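Local coordinates for NIF3-related protein (Bacillus cereus, PDB 2GX8), which is of unknown function but binds a pair of zinc ions in a conserved dimetal site and carries an additional, probably regulatory, domain, at residues Ala158-Phe167 with Val253-Gly264. Numbering follows the deposited sequence.
Sequences AEEMKKVVVF and VAYDVYPLDNKG
V165 and Y258 meet obliquely across an antiparallel β-sheet pairing, in the domain that stands apart from the zinc-binding body of this NIF3-family protein. CG2 of V165, anti to the carbonyl carbon, reaches Y258 CE1 at 3.5 Å, while the carbonyl O of K163 lies at the edge of the same ring, in its plane. Reciprocal backbone bonds fix the register: K163 and Y258 form one hydrogen-bonded pair, V165 and D256 the next, with N-H...O angles of 163° to 169°. Beyond them F167 turns the edge of its ring to the chain, CD1 lying 3.3 Å from A254 O and CE1 3.7 Å from D256 OD2; the ring and carboxylate planes are 73° apart. That carboxylate also forms a salt bridge with K163 of a second subunit, so the pairing reaches into the subunit interface.

On the other face V166 CG2 touches both V253 CG1 and Y255 CB, on the side packed against helix 237-247, whose M244 touches V164, V166 and Y255. K162 CB and CG pass at a slant against V257 CG1 (3.8 Å from K162 CB), while its CD lies by P259 CA, and its NZ makes a salt bridge to D261 of the second subunit.

Between E160 and K162 the register slips by two, a β bulge where the partner chain turns its corner at D261. M161, its chain bent at chi2 and chi3, packs into this corner: its CB and CG lie against N262 O, and its thioether folds along G264, with CE 3.6 Å from G264 CA. Beside it, G264 N donates a hydrogen bond to E159 O at 3.0 Å.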
loop_
_atom_site.group_PDB
_atom_site.type_symbol
_atom_site.label_atom_id
_atom_site.label_comp_id
_atom_site.label_asym_id
_atom_site.label_seq_id
_atom_site.Cartn_x
_atom_site.Cartn_y
_atom_site.Cartn_z
ATOM N N ALA C 158 -7.019 -15.378 -23.052
ATOM C CA ALA C 158 -7.227 -16.726 -23.608
ATOM C C ALA C 158 -8.384 -17.310 -22.815
ATOM O O ALA C 158 -8.276 -17.523 -21.602
ATOM C CB ALA C 158 -6.000 -17.588 -23.462
ATOM N N GLU C 159 -9.495 -17.544 -23.501
ATOM C CA GLU C 159 -10.709 -18.041 -22.877
ATOM C C GLU C 159 -10.449 -19.388 -22.190
ATOM O O GLU C 159 -9.725 -20.224 -22.738
ATOM C CB GLU C 159 -11.758 -18.235 -23.978
ATOM C CG GLU C 159 -13.163 -18.558 -23.507
ATOM C CD GLU C 159 -14.099 -17.383 -23.542
ATOM O OE1 GLU C 159 -14.375 -16.871 -24.652
ATOM O OE2 GLU C 159 -14.602 -17.004 -22.470
ATOM N N GLU C 160 -10.979 -19.581 -20.979
ATOM C CA GLU C 160 -10.884 -20.888 -20.303
ATOM C C GLU C 160 -11.830 -21.840 -21.046
ATOM O O GLU C 160 -12.942 -21.445 -21.430
ATOM C CB GLU C 160 -11.310 -20.808 -18.829
ATOM C CG GLU C 160 -10.408 -19.972 -17.925
ATOM C CD GLU C 160 -10.963 -19.821 -16.498
ATOM O OE1 GLU C 160 -11.805 -20.644 -16.077
ATOM O OE2 GLU C 160 -10.560 -18.865 -15.792
ATOM N N MET C 161 -11.382 -23.072 -21.275
ATOM C CA MET C 161 -12.200 -24.065 -21.986
ATOM C C MET C 161 -12.801 -25.075 -21.024
ATOM O O MET C 161 -12.214 -25.397 -19.983
ATOM C CB MET C 161 -11.397 -24.814 -23.063
ATOM C CG MET C 161 -10.786 -23.970 -24.210
ATOM S SD MET C 161 -11.900 -23.261 -25.440
ATOM C CE MET C 161 -12.182 -21.705 -24.685
ATOM N N LYS C 162 -13.978 -25.562 -21.389
ATOM C CA LYS C 162 -14.722 -26.515 -20.584
ATOM C C LYS C 162 -15.167 -27.674 -21.426
ATOM O O LYS C 162 -15.465 -27.502 -22.600
ATOM C CB LYS C 162 -15.988 -25.868 -20.028
ATOM C CG LYS C 162 -15.754 -24.581 -19.259
ATOM C CD LYS C 162 -14.701 -24.845 -18.210
ATOM C CE LYS C 162 -14.190 -23.595 -17.606
ATOM N NZ LYS C 162 -15.189 -23.106 -16.666
ATOM N N LYS C 163 -15.199 -28.854 -20.825
ATOM C CA LYS C 163 -15.738 -30.014 -21.483
ATOM C C LYS C 163 -17.145 -30.241 -20.896
ATOM O O LYS C 163 -17.330 -30.398 -19.686
ATOM C CB LYS C 163 -14.873 -31.233 -21.229
ATOM C CG LYS C 163 -15.050 -32.355 -22.265
ATOM C CD LYS C 163 -14.551 -31.895 -23.618
ATOM C CE LYS C 163 -14.632 -33.035 -24.628
ATOM N NZ LYS C 163 -14.423 -32.660 -26.042
ATOM N N VAL C 164 -18.156 -30.199 -21.749
ATOM C CA VAL C 164 -19.487 -30.516 -21.274
ATOM C C VAL C 164 -19.747 -31.967 -21.622
ATOM O O VAL C 164 -19.618 -32.362 -22.782
ATOM C CB VAL C 164 -20.561 -29.683 -21.956
ATOM C CG1 VAL C 164 -21.958 -30.078 -21.425
ATOM C CG2 VAL C 164 -20.313 -28.233 -21.730
ATOM N N VAL C 165 -20.108 -32.761 -20.618
ATOM C CA VAL C 165 -20.466 -34.156 -20.842
ATOM C C VAL C 165 -21.941 -34.247 -20.462
ATOM O O VAL C 165 -22.311 -33.866 -19.359
ATOM C CB VAL C 165 -19.625 -35.088 -19.963
ATOM C CG1 VAL C 165 -20.080 -36.547 -20.114
ATOM C CG2 VAL C 165 -18.148 -34.938 -20.307
ATOM N N VAL C 166 -22.793 -34.705 -21.371
ATOM C CA VAL C 166 -24.224 -34.836 -21.070
ATOM C C VAL C 166 -24.663 -36.300 -21.341
ATOM O O VAL C 166 -24.098 -36.993 -22.203
ATOM C CB VAL C 166 -25.048 -33.756 -21.819
ATOM C CG1 VAL C 166 -25.021 -33.992 -23.347
ATOM C CG2 VAL C 166 -26.518 -33.658 -21.292
ATOM N N PHE C 167 -25.629 -36.791 -20.575
ATOM C CA PHE C 167 -26.118 -38.186 -20.709
ATOM C C PHE C 167 -27.529 -38.140 -21.250
ATOM O O PHE C 167 -28.387 -37.492 -20.659
ATOM C CB PHE C 167 -26.034 -38.880 -19.345
ATOM C CG PHE C 167 -24.648 -38.844 -18.762
ATOM C CD1 PHE C 167 -24.227 -37.762 -18.003
ATOM C CD2 PHE C 167 -23.746 -39.847 -19.040
ATOM C CE1 PHE C 167 -22.919 -37.704 -17.484
ATOM C CE2 PHE C 167 -22.464 -39.792 -18.532
ATOM C CZ PHE C 167 -22.048 -38.718 -17.771
ATOM N N VAL C 253 -31.890 -32.919 -15.745
ATOM C CA VAL C 253 -30.801 -33.360 -16.632
ATOM C C VAL C 253 -29.424 -33.478 -15.959
ATOM O O VAL C 253 -28.969 -32.549 -15.277
ATOM C CB VAL C 253 -30.671 -32.405 -17.851
ATOM C CG1 VAL C 253 -29.576 -32.875 -18.822
ATOM C CG2 VAL C 253 -31.991 -32.281 -18.580
ATOM N N ALA C 254 -28.753 -34.609 -16.176
ATOM C CA ALA C 254 -27.413 -34.837 -15.616
ATOM C C ALA C 254 -26.330 -34.536 -16.629
ATOM O O ALA C 254 -26.242 -35.166 -17.684
ATOM C CB ALA C 254 -27.261 -36.262 -15.113
ATOM N N TYR C 255 -25.513 -33.551 -16.293
ATOM C CA TYR C 255 -24.424 -33.143 -17.121
ATOM C C TYR C 255 -23.335 -32.658 -16.189
ATOM O O TYR C 255 -23.602 -32.239 -15.058
ATOM C CB TYR C 255 -24.847 -32.039 -18.120
ATOM C CG TYR C 255 -25.240 -30.716 -17.480
ATOM C CD1 TYR C 255 -26.540 -30.500 -17.003
ATOM C CD2 TYR C 255 -24.324 -29.677 -17.364
ATOM C CE1 TYR C 255 -26.897 -29.295 -16.415
ATOM C CE2 TYR C 255 -24.677 -28.464 -16.768
ATOM C CZ TYR C 255 -25.960 -28.288 -16.296
ATOM O OH TYR C 255 -26.320 -27.092 -15.724
ATOM N N ASP C 256 -22.112 -32.706 -16.696
ATOM C CA ASP C 256 -20.930 -32.325 -15.962
ATOM C C ASP C 256 -20.219 -31.283 -16.770
ATOM O O ASP C 256 -20.300 -31.290 -17.981
ATOM C CB ASP C 256 -20.003 -33.539 -15.808
ATOM C CG ASP C 256 -20.655 -34.697 -15.059
ATOM O OD1 ASP C 256 -21.407 -34.458 -14.090
ATOM O OD2 ASP C 256 -20.413 -35.864 -15.424
ATOM N N VAL C 257 -19.548 -30.360 -16.102
ATOM C CA VAL C 257 -18.728 -29.374 -16.790
ATOM C C VAL C 257 -17.347 -29.521 -16.166
ATOM O O VAL C 257 -17.168 -29.278 -14.984
ATOM C CB VAL C 257 -19.266 -27.934 -16.621
ATOM C CG1 VAL C 257 -18.382 -26.980 -17.329
ATOM C CG2 VAL C 257 -20.653 -27.816 -17.177
ATOM N N TYR C 258 -16.383 -29.957 -16.956
ATOM C CA TYR C 258 -15.048 -30.174 -16.482
ATOM C C TYR C 258 -14.217 -29.000 -16.910
ATOM O O TYR C 258 -14.325 -28.566 -18.055
ATOM C CB TYR C 258 -14.433 -31.389 -17.188
ATOM C CG TYR C 258 -15.021 -32.718 -16.857
ATOM C CD1 TYR C 258 -16.193 -33.138 -17.438
ATOM C CD2 TYR C 258 -14.363 -33.586 -16.010
ATOM C CE1 TYR C 258 -16.730 -34.378 -17.136
ATOM C CE2 TYR C 258 -14.874 -34.801 -15.712
ATOM C CZ TYR C 258 -16.062 -35.195 -16.275
ATOM O OH TYR C 258 -16.569 -36.408 -15.979
ATOM N N PRO C 259 -13.364 -28.477 -16.021
ATOM C CA PRO C 259 -12.468 -27.429 -16.489
ATOM C C PRO C 259 -11.309 -28.124 -17.198
ATOM O O PRO C 259 -10.956 -29.240 -16.839
ATOM C CB PRO C 259 -12.007 -26.758 -15.201
ATOM C CG PRO C 259 -12.170 -27.794 -14.137
ATOM C CD PRO C 259 -13.198 -28.769 -14.589
ATOM N N LEU C 260 -10.765 -27.521 -18.236
ATOM C CA LEU C 260 -9.686 -28.167 -18.977
ATOM C C LEU C 260 -8.489 -27.247 -18.945
ATOM O O LEU C 260 -8.631 -26.081 -18.586
ATOM C CB LEU C 260 -10.097 -28.382 -20.440
ATOM C CG LEU C 260 -11.314 -29.213 -20.838
ATOM C CD1 LEU C 260 -11.596 -29.005 -22.287
ATOM C CD2 LEU C 260 -11.126 -30.672 -20.547
ATOM N N ASP C 261 -7.318 -27.764 -19.308
ATOM C CA ASP C 261 -6.121 -26.936 -19.411
ATOM C C ASP C 261 -6.010 -26.283 -20.790
ATOM O O ASP C 261 -5.229 -25.335 -20.995
ATOM C CB ASP C 261 -4.869 -27.754 -19.123
ATOM C CG ASP C 261 -4.587 -27.869 -17.657
ATOM O OD1 ASP C 261 -5.267 -27.190 -16.863
ATOM O OD2 ASP C 261 -3.659 -28.615 -17.304
ATOM N N ASN C 262 -6.774 -26.816 -21.736
ATOM C CA ASN C 262 -6.818 -26.294 -23.089
ATOM C C ASN C 262 -7.285 -24.854 -23.032
ATOM O O ASN C 262 -8.224 -24.530 -22.285
ATOM C CB ASN C 262 -7.827 -27.106 -23.911
ATOM C CG ASN C 262 -7.488 -28.572 -23.967
ATOM O OD1 ASN C 262 -8.347 -29.409 -23.779
ATOM N ND2 ASN C 262 -6.215 -28.890 -24.226
ATOM N N LYS C 263 -6.633 -23.982 -23.800
ATOM C CA LYS C 263 -7.073 -22.569 -23.869
ATOM C C LYS C 263 -7.705 -22.277 -25.227
ATOM O O LYS C 263 -7.456 -23.002 -26.200
ATOM C CB LYS C 263 -5.937 -21.581 -23.561
ATOM C CG LYS C 263 -5.452 -21.594 -22.105
ATOM C CD LYS C 263 -6.582 -21.257 -21.136
ATOM C CE LYS C 263 -6.247 -21.751 -19.724
ATOM N NZ LYS C 263 -7.447 -21.744 -18.845
ATOM N N GLY C 264 -8.549 -21.243 -25.279
ATOM C CA GLY C 264 -9.189 -20.820 -26.536
ATOM C C GLY C 264 -8.172 -20.081 -27.400
ATOM O O GLY C 264 -6.970 -20.084 -27.093
HETATM O O HOH W 1 -29.700 -37.220 -18.295
#